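Local coordinates for protein 2,3-dihydroxybenzoate-AMP ligase (Bacillus subtilis, PDB 1MDB) that belongs to the ANL superfamily of AMP-binding enzymes and holds adenosine monophosphate and 2,3-dihydroxy-benzoic acid in a pocket to which its C-terminal domain contributes, at residues A[31-34]-A[35-39]; A[53-56]-A[57-61]; A[513-516]-A[517-521]; A[525-528]-A[529-533]. All blocks are in the same frame, centred on the assembly; numbering follows the deposited sequence.

Contact 1 of 4, residues A[31-34]-A[35-39]; sequences LRDR and AAKYG
Lys37 folds back along the helix toward Asp33, one turn earlier, and its chain can be followed atom by atom. CB lies 3.9 Å from Asp33 O, and CG moves in to 3.5 Å from the same Asp33 O. From there the carboxylate takes over: CD is 3.4 Å from Asp33 OD1 and CE is 3.1 Å from Asp33 OD1. NZ overshoots slightly, ending 3.8 Å from Asp33 OD1 in a long salt bridge. With CG set beside the backbone N (chi1 -64°) and the rest extended, the lysine runs obliquely across the aspartate, so the methylenes meet OD1 before the ammonium does. This i to i+4 pairing of opposite charges suits the outer side of helix 27-38, whose apolar side, with Leu31 and the small Ala35, packs against helix 53-70 at Asp57 and Ala60. Tyr38 folds its ring back over the preceding turn. Its CG sits between the backbone N and carbonyl carbon (chi1 38°), which carries one ring face over Arg34 O, 3.3 Å from the ring plane and offset to the rim. That same Arg34 O accepts a nearly straight bond from Tyr38 N (3.2 Å). Arg34 lies alongside the tyrosine, its guanidinium steeply turned against the ring, while Arg34 NE donates to the carbonyl of Tyr248. Tyr53 meets the Tyr38 ring edge-to-face.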
loop_
_atom_site.group_PDB
_atom_site.type_symbol
_atom_site.label_atom_id
_atom_site.label_comp_id
_atom_site.label_asym_id
_atom_site.label_seq_id
_atom_site.Cartn_x
_atom_site.Cartn_y
_atom_site.Cartn_z
ATOM N N LEU A 31 -2.252 14.647 -16.624
ATOM C CA LEU A 31 -3.455 14.190 -17.314
ATOM C C LEU A 31 -3.710 14.981 -18.597
ATOM O O LEU A 31 -4.016 14.402 -19.642
ATOM C CB LEU A 31 -4.666 14.298 -16.388
ATOM C CG LEU A 31 -6.054 13.988 -16.952
ATOM C CD1 LEU A 31 -6.070 12.648 -17.667
ATOM C CD2 LEU A 31 -7.048 13.996 -15.805
ATOM N N ARG A 32 -3.576 16.303 -18.518
ATOM C CA ARG A 32 -3.799 17.160 -19.684
ATOM C C ARG A 32 -2.931 16.706 -20.848
ATOM O O ARG A 32 -3.402 16.581 -21.982
ATOM C CB ARG A 32 -3.456 18.616 -19.358
ATOM C CG ARG A 32 -3.870 19.603 -20.451
ATOM C CD ARG A 32 -5.380 19.697 -20.548
ATOM N NE ARG A 32 -5.948 20.351 -19.373
ATOM C CZ ARG A 32 -7.217 20.239 -18.994
ATOM N NH1 ARG A 32 -8.058 19.489 -19.692
ATOM N NH2 ARG A 32 -7.650 20.890 -17.924
ATOM N N ASP A 33 -1.658 16.469 -20.549
ATOM C CA ASP A 33 -0.683 16.037 -21.537
ATOM C C ASP A 33 -1.047 14.682 -22.150
ATOM O O ASP A 33 -1.213 14.567 -23.368
ATOM C CB ASP A 33 0.697 15.966 -20.882
ATOM C CG ASP A 33 1.808 15.765 -21.889
ATOM O OD1 ASP A 33 1.797 14.726 -22.586
ATOM O OD2 ASP A 33 2.690 16.647 -21.983
ATOM N N ARG A 34 -1.180 13.660 -21.308
ATOM C CA ARG A 34 -1.520 12.326 -21.786
ATOM C C ARG A 34 -2.817 12.341 -22.583
ATOM O O ARG A 34 -2.964 11.608 -23.556
ATOM C CB ARG A 34 -1.665 11.347 -20.616
ATOM C CG ARG A 34 -0.437 11.193 -19.740
ATOM C CD ARG A 34 0.768 10.778 -20.553
ATOM N NE ARG A 34 1.976 10.609 -19.748
ATOM C CZ ARG A 34 2.476 11.541 -18.949
ATOM N NH1 ARG A 34 1.866 12.713 -18.839
ATOM N NH2 ARG A 34 3.601 11.313 -18.283
ATOM N N ALA A 35 -3.763 13.173 -22.169
ATOM C CA ALA A 35 -5.046 13.247 -22.852
ATOM C C ALA A 35 -4.911 13.829 -24.248
ATOM O O ALA A 35 -5.663 13.466 -25.157
ATOM C CB ALA A 35 -6.030 14.079 -22.038
ATOM N N ALA A 36 -3.953 14.735 -24.411
ATOM C CA ALA A 36 -3.718 15.382 -25.695
ATOM C C ALA A 36 -2.999 14.464 -26.684
ATOM O O ALA A 36 -3.276 14.501 -27.884
ATOM C CB ALA A 36 -2.908 16.655 -25.488
ATOM N N LYS A 37 -2.081 13.644 -26.178
ATOM C CA LYS A 37 -1.317 12.727 -27.019
ATOM C C LYS A 37 -2.111 11.534 -27.562
ATOM O O LYS A 37 -2.118 11.284 -28.768
ATOM C CB LYS A 37 -0.100 12.211 -26.258
ATOM C CG LYS A 37 0.907 13.288 -25.894
ATOM C CD LYS A 37 2.177 12.670 -25.322
ATOM C CE LYS A 37 3.260 13.721 -25.108
ATOM N NZ LYS A 37 4.540 13.114 -24.638
ATOM N N TYR A 38 -2.779 10.799 -26.679
ATOM C CA TYR A 38 -3.546 9.629 -27.102
ATOM C C TYR A 38 -4.917 9.528 -26.442
ATOM O O TYR A 38 -5.265 8.508 -25.842
ATOM C CB TYR A 38 -2.726 8.375 -26.823
ATOM C CG TYR A 38 -1.936 8.425 -25.528
ATOM C CD1 TYR A 38 -2.576 8.347 -24.296
ATOM C CD2 TYR A 38 -0.537 8.499 -25.541
ATOM C CE1 TYR A 38 -1.847 8.334 -23.101
ATOM C CE2 TYR A 38 0.204 8.485 -24.351
ATOM C CZ TYR A 38 -0.463 8.400 -23.135
ATOM O OH TYR A 38 0.241 8.363 -21.950
ATOM N N GLY A 39 -5.700 10.590 -26.585
ATOM C CA GLY A 39 -7.017 10.640 -25.986
ATOM C C GLY A 39 -7.923 9.437 -26.149
ATOM O O GLY A 39 -8.681 9.105 -25.234
#

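Contact 2 of 4, residues A[53-56]-A[57-61]; sequences YREL and DTRAD
Glu55 and Arg59 run side by side on one flank of helix 53-70, a turn apart, and their conformations are complementary. In Glu55 the first torsion sends CG away from the backbone N, and a second torsion between the usual staggered values, near 107°, bends the chain so that OE2 turns to the Arg59 side. Arg59 begins the other way, with CG beside its N; this lays CG 3.2 Å from Glu55 O. The chain runs back to CD, the bend at chi3 swings NE aside, and NH1 is the nitrogen left facing Glu55 OE2. Carboxylate and guanidinium end nearly coplanar, 28° apart, with Glu55 OE2 at the edge of the guanidinium. The link from Arg59 NH1 to Glu55 OE2 is straight but stretched, a weak bond of 3.5 Å within a salt bridge. On another side, Thr58 places OG1 beside its own N, from where it can donate to Arg54 O at 3.2 Å. That oxygen also takes the helical bond from Thr58 N at 2.8 Å, so two donors grip it, the hydroxyl coming from above the carbonyl plane. Asp57 faces helices 27-38 and 86-98, and its two oxygens pair with Arg32 and Arg97, while Leu56 offers hydrocarbon to Phe89. Arg59 is thus shared between two carboxylates, the weak bond to Glu55 probably orienting it less firmly than the salt bridge from NE to Glu90.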
loop_
_atom_site.group_PDB
_atom_site.type_symbol
_atom_site.label_atom_id
_atom_site.label_comp_id
_atom_site.label_asym_id
_atom_site.label_seq_id
_atom_site.Cartn_x
_atom_site.Cartn_y
_atom_site.Cartn_z
ATOM N N TYR A 53 -8.426 8.337 -22.210
ATOM C CA TYR A 53 -7.658 9.358 -21.518
ATOM C C TYR A 53 -8.312 10.724 -21.675
ATOM O O TYR A 53 -8.331 11.520 -20.735
ATOM C CB TYR A 53 -6.223 9.408 -22.052
ATOM C CG TYR A 53 -5.288 8.376 -21.441
ATOM C CD1 TYR A 53 -5.294 7.053 -21.872
ATOM C CD2 TYR A 53 -4.402 8.731 -20.420
ATOM C CE1 TYR A 53 -4.437 6.101 -21.303
ATOM C CE2 TYR A 53 -3.539 7.785 -19.841
ATOM C CZ TYR A 53 -3.566 6.477 -20.288
ATOM O OH TYR A 53 -2.740 5.540 -19.707
ATOM N N ARG A 54 -8.853 10.992 -22.863
ATOM C CA ARG A 54 -9.515 12.274 -23.124
ATOM C C ARG A 54 -10.755 12.357 -22.239
ATOM O O ARG A 54 -11.053 13.395 -21.645
ATOM C CB ARG A 54 -9.933 12.371 -24.594
ATOM C CG ARG A 54 -10.209 13.793 -25.073
ATOM C CD ARG A 54 -8.925 14.493 -25.524
ATOM N NE ARG A 54 -8.294 13.776 -26.633
ATOM C CZ ARG A 54 -7.191 14.176 -27.263
ATOM N NH1 ARG A 54 -6.584 15.298 -26.896
ATOM N NH2 ARG A 54 -6.694 13.453 -28.260
ATOM N N GLU A 55 -11.471 11.242 -22.165
ATOM C CA GLU A 55 -12.675 11.133 -21.355
ATOM C C GLU A 55 -12.402 11.537 -19.902
ATOM O O GLU A 55 -13.072 12.414 -19.354
ATOM C CB GLU A 55 -13.186 9.695 -21.418
ATOM C CG GLU A 55 -14.177 9.307 -20.343
ATOM C CD GLU A 55 -15.587 9.162 -20.866
ATOM O OE1 GLU A 55 -15.748 8.912 -22.079
ATOM O OE2 GLU A 55 -16.537 9.280 -20.060
ATOM N N LEU A 56 -11.417 10.886 -19.285
ATOM C CA LEU A 56 -11.051 11.175 -17.906
ATOM C C LEU A 56 -10.671 12.649 -17.775
ATOM O O LEU A 56 -11.056 13.320 -16.818
ATOM C CB LEU A 56 -9.875 10.286 -17.485
ATOM C CG LEU A 56 -9.299 10.491 -16.080
ATOM C CD1 LEU A 56 -10.392 10.324 -15.028
ATOM C CD2 LEU A 56 -8.175 9.482 -15.852
ATOM N N ASP A 57 -9.915 13.140 -18.754
ATOM C CA ASP A 57 -9.477 14.532 -18.784
ATOM C C ASP A 57 -10.697 15.458 -18.723
ATOM O O ASP A 57 -10.765 16.371 -17.888
ATOM C CB ASP A 57 -8.695 14.793 -20.077
ATOM C CG ASP A 57 -7.995 16.141 -20.083
ATOM O OD1 ASP A 57 -8.093 16.857 -21.098
ATOM O OD2 ASP A 57 -7.331 16.482 -19.085
ATOM N N THR A 58 -11.663 15.208 -19.602
ATOM C CA THR A 58 -12.874 16.020 -19.662
ATOM C C THR A 58 -13.711 15.951 -18.383
ATOM O O THR A 58 -14.118 16.977 -17.860
ATOM C CB THR A 58 -13.764 15.614 -20.862
ATOM O OG1 THR A 58 -13.049 15.830 -22.083
ATOM C CG2 THR A 58 -15.044 16.450 -20.886
ATOM N N ARG A 59 -13.972 14.746 -17.886
ATOM C CA ARG A 59 -14.761 14.595 -16.669
ATOM C C ARG A 59 -14.089 15.298 -15.486
ATOM O O ARG A 59 -14.765 15.875 -14.640
ATOM C CB ARG A 59 -14.977 13.107 -16.365
ATOM C CG ARG A 59 -15.680 12.365 -17.505
ATOM C CD ARG A 59 -15.976 10.904 -17.180
ATOM N NE ARG A 59 -16.853 10.765 -16.023
ATOM C CZ ARG A 59 -17.994 10.083 -16.023
ATOM N NH1 ARG A 59 -18.401 9.474 -17.124
ATOM N NH2 ARG A 59 -18.728 10.009 -14.922
ATOM N N ALA A 60 -12.761 15.257 -15.442
ATOM C CA ALA A 60 -11.998 15.894 -14.375
ATOM C C ALA A 60 -12.170 17.425 -14.395
ATOM O O ALA A 60 -12.291 18.061 -13.335
ATOM C CB ALA A 60 -10.524 15.529 -14.509
ATOM N N ASP A 61 -12.164 18.011 -15.593
ATOM C CA ASP A 61 -12.345 19.452 -15.733
ATOM C C ASP A 61 -13.752 19.805 -15.294
ATOM O O ASP A 61 -13.963 20.683 -14.449
ATOM C CB ASP A 61 -12.180 19.900 -17.185
ATOM C CG ASP A 61 -10.741 20.069 -17.588
ATOM O OD1 ASP A 61 -9.907 20.353 -16.704
ATOM O OD2 ASP A 61 -10.448 19.935 -18.796
#

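Contact 3 of 4, residues A[513-516]-A[517-521]; sequences PQTG and VGKVS. With AMP (adenosine monophosphate), chain D; DBH (2,3-dihydroxy-benzoic acid), chain E.
Gln514 and Val520 face each other as a single antiparallel, non-hydrogen-bonded pair, flanked by Ser521 N to Pro513 O (2.9 Å) and Thr515 N to Lys519 O (2.8 Å). Between them the chain reverses through a type I turn, closed by Gly518 N above the carbonyl plane of Thr515 O at 3.1 Å, and Gly518 at positive phi (115°) forms a G1 bulge; a side chain there would jam against the preceding carbonyl. Thr515 braces the turn from within. Its OG1 stands between the backbone N and carbonyl carbon (chi1 63°) and accepts Lys519 N at 3.2 Å, so the hydroxyl fixes the base of the lysine. The two side chains cross, with Lys519 CG as near as 3.2 Å to Thr515 OG1. This is the glycine-rich loop of the ANL C-terminal domain that carries the family's lysine, known as the A10 motif. From a nearly eclipsed first torsion (chi1 8°) Lys519 reaches out fully extended, a long reach that suits lysine, into the pocket of both ligands. NZ donates to AMP O2P at 3.1 Å and to Gly307 O, although its exact place is uncertain because it sits implausibly close to 2,3-dihydroxy-benzoic acid. Behind the turn, Gln514 lays its amide beside Gly518 O, with CD 3.5 Å away. Val517 touches His234, another residue of the 2,3-dihydroxy-benzoic acid pocket. At the far end Ser521 is the N-cap of helix 522-534, its OG accepting from Ala524 N.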
loop_
_atom_site.group_PDB
_atom_site.type_symbol
_atom_site.label_atom_id
_atom_site.label_comp_id
_atom_site.label_asym_id
_atom_site.label_seq_id
_atom_site.Cartn_x
_atom_site.Cartn_y
_atom_site.Cartn_z
ATOM N N PRO A 513 -6.331 -12.079 10.821
ATOM C CA PRO A 513 -6.957 -10.755 10.833
ATOM C C PRO A 513 -6.089 -9.909 9.901
ATOM O O PRO A 513 -4.858 -10.001 9.961
ATOM C CB PRO A 513 -6.820 -10.298 12.292
ATOM C CG PRO A 513 -6.485 -11.547 13.058
ATOM C CD PRO A 513 -5.664 -12.355 12.104
ATOM N N GLN A 514 -6.709 -9.086 9.065
ATOM C CA GLN A 514 -5.944 -8.279 8.123
ATOM C C GLN A 514 -6.179 -6.790 8.224
ATOM O O GLN A 514 -7.160 -6.341 8.808
ATOM C CB GLN A 514 -6.241 -8.737 6.690
ATOM C CG GLN A 514 -6.137 -10.238 6.507
ATOM C CD GLN A 514 -6.434 -10.677 5.088
ATOM O OE1 GLN A 514 -7.220 -10.044 4.384
ATOM N NE2 GLN A 514 -5.821 -11.777 4.668
ATOM N N THR A 515 -5.266 -6.030 7.632
ATOM C CA THR A 515 -5.343 -4.579 7.619
ATOM C C THR A 515 -6.160 -4.129 6.416
ATOM O O THR A 515 -6.672 -4.949 5.653
ATOM C CB THR A 515 -3.960 -3.942 7.479
ATOM O OG1 THR A 515 -3.406 -4.317 6.215
ATOM C CG2 THR A 515 -3.027 -4.414 8.595
ATOM N N GLY A 516 -6.244 -2.817 6.236
ATOM C CA GLY A 516 -7.009 -2.259 5.134
ATOM C C GLY A 516 -6.618 -2.745 3.750
ATOM O O GLY A 516 -7.491 -3.059 2.933
ATOM N N VAL A 517 -5.318 -2.816 3.472
ATOM C CA VAL A 517 -4.889 -3.257 2.153
ATOM C C VAL A 517 -4.823 -4.780 2.035
ATOM O O VAL A 517 -4.657 -5.312 0.944
ATOM C CB VAL A 517 -3.525 -2.638 1.769
ATOM C CG1 VAL A 517 -2.426 -3.198 2.649
ATOM C CG2 VAL A 517 -3.238 -2.895 0.309
ATOM N N GLY A 518 -4.958 -5.487 3.154
ATOM C CA GLY A 518 -4.938 -6.939 3.086
ATOM C C GLY A 518 -3.795 -7.678 3.763
ATOM O O GLY A 518 -3.732 -8.903 3.684
ATOM N N LYS A 519 -2.881 -6.975 4.421
ATOM C CA LYS A 519 -1.795 -7.697 5.082
ATOM C C LYS A 519 -2.220 -8.229 6.445
ATOM O O LYS A 519 -3.206 -7.778 7.039
ATOM C CB LYS A 519 -0.535 -6.836 5.243
ATOM C CG LYS A 519 -0.661 -5.370 4.886
ATOM C CD LYS A 519 0.702 -4.682 4.941
ATOM C CE LYS A 519 0.611 -3.217 4.519
ATOM N NZ LYS A 519 1.954 -2.553 4.420
ATOM N N VAL A 520 -1.478 -9.213 6.925
ATOM C CA VAL A 520 -1.772 -9.792 8.222
ATOM C C VAL A 520 -1.498 -8.714 9.262
ATOM O O VAL A 520 -0.530 -7.963 9.149
ATOM C CB VAL A 520 -0.873 -11.015 8.507
ATOM C CG1 VAL A 520 -1.106 -11.520 9.918
ATOM C CG2 VAL A 520 -1.165 -12.114 7.506
ATOM N N SER A 521 -2.386 -8.611 10.245
ATOM C CA SER A 521 -2.221 -7.658 11.324
ATOM C C SER A 521 -1.671 -8.466 12.496
ATOM O O SER A 521 -2.430 -9.131 13.206
ATOM C CB SER A 521 -3.567 -7.057 11.720
ATOM O OG SER A 521 -3.448 -6.326 12.923
HETATM P P AMP D . 2.647 1.002 3.923
HETATM O O1P AMP D . 2.775 2.502 3.964
HETATM O O2P AMP D . 1.319 0.483 4.363
HETATM O O3P AMP D . 3.060 0.433 2.590
HETATM O "O5'" AMP D . 3.651 0.361 5.069
HETATM C "C5'" AMP D . 5.095 0.285 4.890
HETATM C "C4'" AMP D . 5.676 -0.763 5.847
HETATM O "O4'" AMP D . 5.133 -1.998 5.422
HETATM C "C3'" AMP D . 7.159 -0.974 5.755
HETATM O "O3'" AMP D . 7.883 -0.039 6.552
HETATM C "C2'" AMP D . 7.313 -2.422 6.200
HETATM O "O2'" AMP D . 7.402 -2.530 7.638
HETATM C "C1'" AMP D . 6.068 -3.047 5.622
HETATM N N9 AMP D . 6.527 -3.787 4.175
HETATM C C8 AMP D . 6.074 -3.405 2.958
HETATM N N7 AMP D . 6.561 -4.176 1.989
HETATM C C5 AMP D . 7.326 -5.044 2.627
HETATM C C6 AMP D . 8.047 -6.077 2.037
HETATM N N6 AMP D . 8.033 -6.312 0.725
HETATM N N1 AMP D . 8.778 -6.864 2.894
HETATM C C2 AMP D . 8.813 -6.662 4.242
HETATM N N3 AMP D . 8.111 -5.668 4.805
HETATM C C4 AMP D . 7.350 -4.838 4.007
HETATM C C21 DBH E . 3.324 -0.531 1.953
HETATM O O9 DBH E . 3.153 -1.602 2.741
HETATM C C18 DBH E . 3.852 -0.622 0.569
HETATM C C15 DBH E . 4.133 -1.900 -0.002
HETATM C C12 DBH E . 4.655 -2.001 -1.309
HETATM C C3 DBH E . 4.100 0.565 -0.191
HETATM O O3 DBH E . 3.840 1.855 0.312
HETATM C C6 DBH E . 4.622 0.457 -1.496
HETATM C C9 DBH E . 4.903 -0.811 -2.057
HETATM O O6 DBH E . 4.868 1.596 -2.228
#

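Contact 4 of 4, residues A[525-528]-A[529-533]; sequences LREA and ISEKL
Two carboxylates, those of Glu527 and Glu531, lie side by side one turn apart and point the same way, their planes turned 38° from each other. The nearest oxygens, Glu527 OE1 and Glu531 OE2, are 4.2 Å apart, a like-charge approach that is mildly unfavourable but probably eased by solvent, since both residues are exposed. Glu531 OE2 comes in over the aliphatic root of its partner, 3.5 Å from Glu527 CB. With its CG beside the backbone N (chi1 -72°), Glu531 folds along the backbone, its CG a tight 2.9 Å from Glu527 O. OE2 also stands 3.0 Å from Glu527 O; as both are acceptors, this is an electrostatically unfavourable neighbour. The carbonyl is satisfied instead by Glu531 N at 2.8 Å. Such charged residues suit the outer side of the amphipathic helix 522-534, whose inner side lies on strands 455-465, 469-478 and 505-508 of the C-terminal domain. Ile529 belongs to that inner side: CG1 reaches away from its backbone N (chi1 -178°), while CG2 is pressed to 3.1 Å from Arg526 O. Its branched hydrocarbon fills the interface against Met463, Cys473 and Phe475, and Leu525 adds to it on Ala459 and Phe475. The carbonyl of Arg526 is held in turn by Ser530 N. Lys532 starts with its CG 3.2 Å from Ala528 O, then extends to Glu507 in a salt bridge. Arg526 NH1 forms a salt bridge with Asp431.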
loop_
_atom_site.group_PDB
_atom_site.type_symbol
_atom_site.label_atom_id
_atom_site.label_comp_id
_atom_site.label_asym_id
_atom_site.label_seq_id
_atom_site.Cartn_x
_atom_site.Cartn_y
_atom_site.Cartn_z
ATOM N N LEU A 525 -3.288 -10.317 16.037
ATOM C CA LEU A 525 -2.948 -11.672 16.453
ATOM C C LEU A 525 -2.389 -11.668 17.869
ATOM O O LEU A 525 -2.659 -12.575 18.655
ATOM C CB LEU A 525 -1.937 -12.296 15.487
ATOM C CG LEU A 525 -2.529 -12.725 14.144
ATOM C CD1 LEU A 525 -1.423 -13.262 13.227
ATOM C CD2 LEU A 525 -3.596 -13.794 14.386
ATOM N N ARG A 526 -1.608 -10.650 18.203
ATOM C CA ARG A 526 -1.069 -10.569 19.552
ATOM C C ARG A 526 -2.219 -10.410 20.558
ATOM O O ARG A 526 -2.235 -11.050 21.606
ATOM C CB ARG A 526 -0.096 -9.397 19.667
ATOM C CG ARG A 526 1.294 -9.702 19.117
ATOM C CD ARG A 526 2.300 -8.641 19.541
ATOM N NE ARG A 526 2.085 -7.359 18.874
ATOM C CZ ARG A 526 2.480 -7.082 17.635
ATOM N NH1 ARG A 526 3.116 -7.997 16.907
ATOM N NH2 ARG A 526 2.255 -5.877 17.126
ATOM N N GLU A 527 -3.185 -9.562 20.221
ATOM C CA GLU A 527 -4.341 -9.320 21.077
ATOM C C GLU A 527 -5.139 -10.596 21.270
ATOM O O GLU A 527 -5.584 -10.898 22.373
ATOM C CB GLU A 527 -5.253 -8.256 20.453
ATOM C CG GLU A 527 -4.702 -6.838 20.498
ATOM C CD GLU A 527 -5.616 -5.831 19.802
ATOM O OE1 GLU A 527 -6.860 -5.970 19.915
ATOM O OE2 GLU A 527 -5.090 -4.894 19.159
ATOM N N ALA A 528 -5.319 -11.343 20.188
ATOM C CA ALA A 528 -6.084 -12.578 20.236
ATOM C C ALA A 528 -5.417 -13.643 21.104
ATOM O O ALA A 528 -6.101 -14.344 21.843
ATOM C CB ALA A 528 -6.311 -13.110 18.822
ATOM N N ILE A 529 -4.094 -13.784 21.025
ATOM C CA ILE A 529 -3.438 -14.786 21.862
ATOM C C ILE A 529 -3.397 -14.270 23.299
ATOM O O ILE A 529 -3.566 -15.030 24.254
ATOM C CB ILE A 529 -1.986 -15.127 21.369
ATOM C CG1 ILE A 529 -1.378 -16.221 22.250
ATOM C CG2 ILE A 529 -1.090 -13.900 21.421
ATOM C CD1 ILE A 529 -2.085 -17.553 22.165
ATOM N N SER A 530 -3.195 -12.969 23.449
ATOM C CA SER A 530 -3.130 -12.371 24.774
ATOM C C SER A 530 -4.468 -12.539 25.492
ATOM O O SER A 530 -4.506 -12.776 26.702
ATOM C CB SER A 530 -2.782 -10.888 24.659
ATOM O OG SER A 530 -2.497 -10.335 25.930
ATOM N N GLU A 531 -5.559 -12.419 24.736
ATOM C CA GLU A 531 -6.909 -12.560 25.278
ATOM C C GLU A 531 -7.188 -14.002 25.687
ATOM O O GLU A 531 -7.803 -14.246 26.719
ATOM C CB GLU A 531 -7.951 -12.119 24.242
ATOM C CG GLU A 531 -8.013 -10.614 24.002
ATOM C CD GLU A 531 -8.702 -10.261 22.688
ATOM O OE1 GLU A 531 -9.767 -10.848 22.391
ATOM O OE2 GLU A 531 -8.181 -9.392 21.953
ATOM N N LYS A 532 -6.747 -14.957 24.871
ATOM C CA LYS A 532 -6.961 -16.359 25.199
ATOM C C LYS A 532 -6.249 -16.686 26.505
ATOM O O LYS A 532 -6.820 -17.329 27.384
ATOM C CB LYS A 532 -6.446 -17.265 24.082
ATOM C CG LYS A 532 -7.266 -17.198 22.812
ATOM C CD LYS A 532 -6.808 -18.238 21.805
ATOM C CE LYS A 532 -7.678 -18.208 20.554
ATOM N NZ LYS A 532 -7.201 -19.153 19.497
ATOM N N LEU A 533 -5.008 -16.231 26.638
ATOM C CA LEU A 533 -4.247 -16.484 27.854
ATOM C C LEU A 533 -4.974 -15.919 29.074
ATOM O O LEU A 533 -5.068 -16.582 30.106
ATOM C CB LEU A 533 -2.845 -15.879 27.749
ATOM C CG LEU A 533 -1.889 -16.530 26.742
ATOM C CD1 LEU A 533 -0.523 -15.874 26.851
ATOM C CD2 LEU A 533 -1.773 -18.029 27.015
#

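Overall arrangement
Following the chain from the N terminus, the four contacts come in series; none nests in or crosses another. Contacts 1 and 2 each span helical turns, in helices 27-38 and 53-70, separated by a strand pair and packed together: Arg32 of contact 1 bridges to Asp57 and Asp61 of contact 2. Both belong to the large AMP-binding part. Contact 3, with its centre about 36 Å from that of contact 1, closes the C-terminal hairpin turn at the ligands. It leads directly into the helix of contact 4, centres about 17 Å apart, where Pro513 and Val520 pack on Leu525. Contacts 1 and 4 lie on opposite sides of the chain's centre.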